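Local coordinates for protein alpha-ketoglutarate-dependent 2,4-dichlorophenoxyacetate dioxygenase (Bradyrhizobium diazoefficiens, PDB 5BKE) that probably catalyses 2-oxoglutarate-dependent dioxygenation of aryloxyalkanoate herbicides such as 2,4-dichlorophenoxyacetate, at a metal site occupied here by manganese, at residues 130-144 with 243-257. Residues are numbered along the deposited sequence; the frame is centred on the assembly and turned at random.
Sequences LSARVVNPTGGNTEF and FVYVHKWKLHDLVMW. With OGA (N-oxalylglycine), chain O.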
# COMPACT_ATOMS: atom_id res chain seq x y z
N LEU C 130 -31.95 16.38 28.78
CA LEU C 130 -33.40 16.19 28.74
C LEU C 130 -33.91 15.00 29.55
O LEU C 130 -33.51 13.85 29.32
CB LEU C 130 -33.89 16.11 27.29
CG LEU C 130 -35.39 16.27 27.02
CD1 LEU C 130 -35.85 17.67 27.40
CD2 LEU C 130 -35.69 16.01 25.55
N SER C 131 -34.80 15.30 30.50
CA SER C 131 -35.38 14.31 31.40
C SER C 131 -36.85 14.07 31.07
O SER C 131 -37.61 15.02 30.87
CB SER C 131 -35.20 14.78 32.84
OG SER C 131 -35.91 13.99 33.76
N ALA C 132 -37.23 12.79 30.97
CA ALA C 132 -38.61 12.38 30.66
C ALA C 132 -39.41 12.14 31.94
O ALA C 132 -39.20 11.15 32.65
CB ALA C 132 -38.60 11.13 29.79
N ARG C 133 -40.33 13.06 32.23
CA ARG C 133 -41.08 13.02 33.49
C ARG C 133 -42.45 12.38 33.30
O ARG C 133 -42.88 11.59 34.15
CB ARG C 133 -41.20 14.42 34.11
CG ARG C 133 -39.86 15.12 34.32
CD ARG C 133 -38.93 14.38 35.27
NE ARG C 133 -37.72 15.17 35.53
CZ ARG C 133 -37.62 16.12 36.46
NH1 ARG C 133 -36.48 16.78 36.59
NH2 ARG C 133 -38.66 16.41 37.24
N VAL C 134 -43.11 12.72 32.20
CA VAL C 134 -44.31 12.02 31.72
C VAL C 134 -44.12 11.75 30.22
O VAL C 134 -43.93 12.68 29.44
CB VAL C 134 -45.64 12.81 31.97
CG1 VAL C 134 -46.85 12.03 31.46
CG2 VAL C 134 -45.82 13.14 33.45
N VAL C 135 -44.17 10.47 29.84
CA VAL C 135 -43.94 10.05 28.46
C VAL C 135 -45.25 10.06 27.69
O VAL C 135 -46.23 9.44 28.12
CB VAL C 135 -43.27 8.64 28.38
CG1 VAL C 135 -43.26 8.08 26.95
CG2 VAL C 135 -41.85 8.69 28.92
N ASN C 136 -45.27 10.77 26.57
CA ASN C 136 -46.36 10.71 25.63
C ASN C 136 -46.22 9.41 24.82
O ASN C 136 -45.22 9.22 24.12
CB ASN C 136 -46.32 11.95 24.72
CG ASN C 136 -47.55 12.07 23.83
OD1 ASN C 136 -48.04 11.10 23.25
ND2 ASN C 136 -48.04 13.30 23.69
N PRO C 137 -47.22 8.49 24.93
CA PRO C 137 -47.12 7.20 24.24
C PRO C 137 -47.49 7.20 22.75
O PRO C 137 -47.34 6.17 22.10
CB PRO C 137 -48.09 6.33 25.03
CG PRO C 137 -49.15 7.27 25.48
CD PRO C 137 -48.46 8.59 25.73
N THR C 138 -47.95 8.34 22.22
CA THR C 138 -48.33 8.45 20.81
C THR C 138 -47.38 9.39 20.08
O THR C 138 -47.70 10.57 19.86
CB THR C 138 -49.81 8.89 20.61
OG1 THR C 138 -50.67 8.09 21.43
CG2 THR C 138 -50.25 8.74 19.14
N GLY C 139 -46.20 8.85 19.73
CA GLY C 139 -45.18 9.60 18.99
C GLY C 139 -44.19 10.34 19.86
O GLY C 139 -43.94 9.95 21.01
N GLY C 140 -43.61 11.40 19.30
CA GLY C 140 -42.63 12.24 20.00
C GLY C 140 -41.29 11.58 20.30
O GLY C 140 -40.70 11.85 21.36
N ASN C 141 -40.81 10.72 19.40
CA ASN C 141 -39.42 10.26 19.41
C ASN C 141 -38.51 11.48 19.26
O ASN C 141 -38.86 12.44 18.57
CB ASN C 141 -39.13 9.29 18.26
CG ASN C 141 -39.77 7.92 18.43
OD1 ASN C 141 -40.27 7.54 19.49
ND2 ASN C 141 -39.74 7.15 17.36
N THR C 142 -37.34 11.43 19.89
CA THR C 142 -36.33 12.46 19.67
C THR C 142 -35.19 11.89 18.82
O THR C 142 -34.63 10.85 19.14
CB THR C 142 -35.82 13.08 20.99
OG1 THR C 142 -36.95 13.53 21.75
CG2 THR C 142 -34.89 14.28 20.72
N GLU C 143 -34.90 12.58 17.72
CA GLU C 143 -33.89 12.12 16.76
C GLU C 143 -32.66 13.02 16.85
O GLU C 143 -32.79 14.23 17.07
CB GLU C 143 -34.46 12.07 15.34
CG GLU C 143 -35.67 11.15 15.20
CD GLU C 143 -36.17 10.96 13.78
OE1 GLU C 143 -35.77 11.70 12.85
OE2 GLU C 143 -37.02 10.06 13.61
N PHE C 144 -31.49 12.40 16.68
CA PHE C 144 -30.19 13.05 16.75
C PHE C 144 -29.39 12.76 15.47
O PHE C 144 -29.43 11.64 14.94
CB PHE C 144 -29.43 12.56 17.98
CG PHE C 144 -30.12 12.88 19.28
CD1 PHE C 144 -31.08 12.00 19.83
CD2 PHE C 144 -29.83 14.06 19.97
CE1 PHE C 144 -31.73 12.31 21.02
CE2 PHE C 144 -30.47 14.37 21.16
CZ PHE C 144 -31.43 13.50 21.69
N PHE C 243 -26.69 8.78 9.41
CA PHE C 243 -26.16 9.74 10.39
C PHE C 243 -27.12 9.99 11.57
O PHE C 243 -26.84 10.85 12.40
CB PHE C 243 -25.76 11.09 9.74
CG PHE C 243 -24.85 10.97 8.56
CD1 PHE C 243 -23.64 10.25 8.64
CD2 PHE C 243 -25.18 11.57 7.34
CE1 PHE C 243 -22.80 10.13 7.54
CE2 PHE C 243 -24.34 11.45 6.23
CZ PHE C 243 -23.16 10.73 6.34
N VAL C 244 -28.22 9.24 11.63
CA VAL C 244 -29.29 9.54 12.59
C VAL C 244 -29.47 8.43 13.62
O VAL C 244 -29.42 7.24 13.28
CB VAL C 244 -30.63 9.91 11.87
CG1 VAL C 244 -31.79 10.03 12.86
CG2 VAL C 244 -30.49 11.22 11.11
N TYR C 245 -29.64 8.84 14.87
CA TYR C 245 -30.03 7.94 15.95
C TYR C 245 -31.44 8.31 16.41
O TYR C 245 -31.72 9.49 16.70
CB TYR C 245 -29.05 8.01 17.12
CG TYR C 245 -29.60 7.47 18.43
CD1 TYR C 245 -29.73 6.09 18.65
CD2 TYR C 245 -30.01 8.34 19.45
CE1 TYR C 245 -30.26 5.60 19.85
CE2 TYR C 245 -30.53 7.86 20.65
CZ TYR C 245 -30.65 6.49 20.85
OH TYR C 245 -31.16 6.03 22.05
N VAL C 246 -32.31 7.31 16.47
CA VAL C 246 -33.69 7.51 16.89
C VAL C 246 -33.82 7.07 18.35
O VAL C 246 -33.52 5.91 18.69
CB VAL C 246 -34.70 6.78 15.98
CG1 VAL C 246 -36.12 7.00 16.46
CG2 VAL C 246 -34.55 7.24 14.53
N HIS C 247 -34.22 8.01 19.21
CA HIS C 247 -34.48 7.70 20.61
C HIS C 247 -35.97 7.50 20.87
O HIS C 247 -36.78 8.41 20.62
CB HIS C 247 -33.91 8.73 21.59
CG HIS C 247 -33.99 8.29 23.02
ND1 HIS C 247 -33.13 7.36 23.55
CD2 HIS C 247 -34.85 8.62 24.01
CE1 HIS C 247 -33.44 7.15 24.82
NE2 HIS C 247 -34.49 7.90 25.12
N LYS C 248 -36.29 6.30 21.36
CA LYS C 248 -37.62 5.93 21.81
C LYS C 248 -37.64 6.09 23.33
O LYS C 248 -36.86 5.45 24.05
CB LYS C 248 -37.91 4.49 21.41
CG LYS C 248 -39.37 4.11 21.36
CD LYS C 248 -39.58 2.63 21.68
CE LYS C 248 -40.83 2.06 21.03
NZ LYS C 248 -42.06 2.84 21.37
N TRP C 249 -38.53 6.95 23.81
CA TRP C 249 -38.52 7.37 25.22
C TRP C 249 -39.10 6.33 26.19
O TRP C 249 -40.17 5.75 25.94
CB TRP C 249 -39.26 8.70 25.37
CG TRP C 249 -38.51 9.86 24.82
CD1 TRP C 249 -38.73 10.48 23.63
CD2 TRP C 249 -37.42 10.54 25.44
NE1 TRP C 249 -37.83 11.51 23.47
CE2 TRP C 249 -37.02 11.57 24.57
CE3 TRP C 249 -36.74 10.38 26.67
CZ2 TRP C 249 -35.96 12.45 24.87
CZ3 TRP C 249 -35.69 11.26 26.98
CH2 TRP C 249 -35.31 12.28 26.07
N LYS C 250 -38.39 6.11 27.29
CA LYS C 250 -38.93 5.41 28.45
C LYS C 250 -38.96 6.38 29.62
O LYS C 250 -38.14 7.31 29.68
CB LYS C 250 -38.09 4.17 28.82
CG LYS C 250 -38.16 3.02 27.83
CD LYS C 250 -37.04 2.02 28.09
CE LYS C 250 -36.56 1.34 26.81
NZ LYS C 250 -37.58 0.41 26.25
N LEU C 251 -39.89 6.15 30.54
CA LEU C 251 -40.05 6.93 31.76
C LEU C 251 -38.75 7.05 32.55
O LEU C 251 -38.08 6.05 32.80
CB LEU C 251 -41.16 6.34 32.63
CG LEU C 251 -41.54 7.06 33.93
CD1 LEU C 251 -41.93 8.51 33.68
CD2 LEU C 251 -42.67 6.31 34.62
N HIS C 252 -38.41 8.29 32.92
CA HIS C 252 -37.16 8.64 33.61
C HIS C 252 -35.85 8.41 32.83
O HIS C 252 -34.79 8.30 33.43
CB HIS C 252 -37.06 8.00 35.01
CG HIS C 252 -38.27 8.24 35.87
ND1 HIS C 252 -38.80 7.27 36.68
CD2 HIS C 252 -39.05 9.34 36.04
CE1 HIS C 252 -39.85 7.75 37.32
NE2 HIS C 252 -40.02 9.01 36.95
N ASP C 253 -35.92 8.35 31.49
CA ASP C 253 -34.71 8.48 30.68
C ASP C 253 -34.11 9.88 30.90
O ASP C 253 -34.85 10.84 31.15
CB ASP C 253 -35.01 8.36 29.20
CG ASP C 253 -35.14 6.92 28.71
OD1 ASP C 253 -34.86 5.97 29.47
OD2 ASP C 253 -35.52 6.77 27.53
N LEU C 254 -32.79 9.97 30.83
CA LEU C 254 -32.11 11.25 30.60
C LEU C 254 -31.23 11.10 29.38
O LEU C 254 -30.34 10.25 29.35
CB LEU C 254 -31.31 11.72 31.83
CG LEU C 254 -30.68 13.13 31.67
CD1 LEU C 254 -30.86 13.98 32.92
CD2 LEU C 254 -29.22 13.12 31.23
N VAL C 255 -31.49 11.93 28.38
CA VAL C 255 -30.66 12.02 27.19
C VAL C 255 -29.99 13.40 27.18
O VAL C 255 -30.65 14.43 27.34
CB VAL C 255 -31.45 11.75 25.89
CG1 VAL C 255 -30.55 11.83 24.66
CG2 VAL C 255 -32.10 10.37 25.94
N MET C 256 -28.67 13.39 27.01
CA MET C 256 -27.89 14.63 26.94
C MET C 256 -27.07 14.68 25.67
O MET C 256 -26.52 13.66 25.22
CB MET C 256 -27.03 14.84 28.19
CG MET C 256 -25.94 13.82 28.44
SD MET C 256 -25.03 14.10 29.99
CE MET C 256 -24.39 15.77 29.78
N TRP C 257 -27.00 15.86 25.07
CA TRP C 257 -26.33 16.01 23.78
C TRP C 257 -25.41 17.22 23.73
O TRP C 257 -25.64 18.22 24.44
CB TRP C 257 -27.34 16.01 22.63
CG TRP C 257 -28.38 17.11 22.67
CD1 TRP C 257 -28.27 18.37 22.12
CD2 TRP C 257 -29.68 17.05 23.27
NE1 TRP C 257 -29.41 19.09 22.35
CE2 TRP C 257 -30.30 18.31 23.05
CE3 TRP C 257 -30.39 16.06 23.98
CZ2 TRP C 257 -31.59 18.61 23.51
CZ3 TRP C 257 -31.68 16.36 24.44
CH2 TRP C 257 -32.26 17.62 24.20
C1 OGA O . -34.96 20.42 23.49
C2 OGA O . -35.68 19.74 22.43
C4 OGA O . -37.23 17.92 21.87
C5 OGA O . -38.13 17.02 22.68
O1 OGA O . -34.02 21.17 23.15
O2 OGA O . -35.29 20.19 24.67
O2' OGA O . -35.62 20.21 21.30
O3 OGA O . -38.92 17.58 23.48
N1 OGA O . -36.33 18.63 22.75
O4 OGA O . -38.04 15.78 22.53
O HOH W 1 -34.61 11.55 33.82
O HOH W 2 -40.71 8.10 21.94
O HOH W 3 -42.02 5.54 19.78
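Leu130 and Val255 form a hydrogen-bonded antiparallel pair in the major sheet of the double-stranded beta-helix (jelly-roll) fold of the TauD/TfdA dioxygenases, Leu130 N reaching Val255 O at 2.8 Å. With CG anti to the backbone N (chi1 -165°), Leu130 lays CD2 against CZ2 of Trp249 and CB beside CZ3 of Trp257, while CD1 faces the bound N-oxalylglycine. Ser131 pairs with Leu254 on the other face, where its OG accepts a hydrogen bond from Arg133 NE and a water links it to Asp253 O. Ala132 N donates to Asp253 O, Ala132 O accepts from His252 N, and its CB lies 3.7 Å from CE3 of Trp249. Past the corner at Arg133, Val135 sets CG2 against the backbone of the type II turn 250-253. The loop returns at Asn141, whose OD1 accepts from two waters; one accepts from Trp249 N, the other from Lys248 NZ.

Thr142 opens the second antiparallel pairing, with strand 244-247 of the minor sheet. Trp249 NE1 donates to Thr142 OG1 at 2.8 Å, in the indole plane, and OG1 donates a 2.6 Å hydrogen bond to O4 of N-oxalylglycine. Replacing Trp249 by an alanine is likely to leave Thr142 OG1 without its indole donor and freer to turn, and Leu130 CD2 and Ala132 CB without their aromatic neighbour. One face of the indole is covered by His247 CD2, 3.5 Å above its plane, and His247 NE2 hydrogen-bonds to Asp253 OD2; Lys250 N meets that oxygen from the opposite side of the carboxylate plane. Glu143 lies alongside Val246 and forms salt bridges with Arg265 and Arg267. Phe144 packs between the sheets, its CZ 3.5 Å from Val255 CG1, its ring oblique to that of Trp257, planes at 56°, with CE2 3.3 Å from Trp257 CE3.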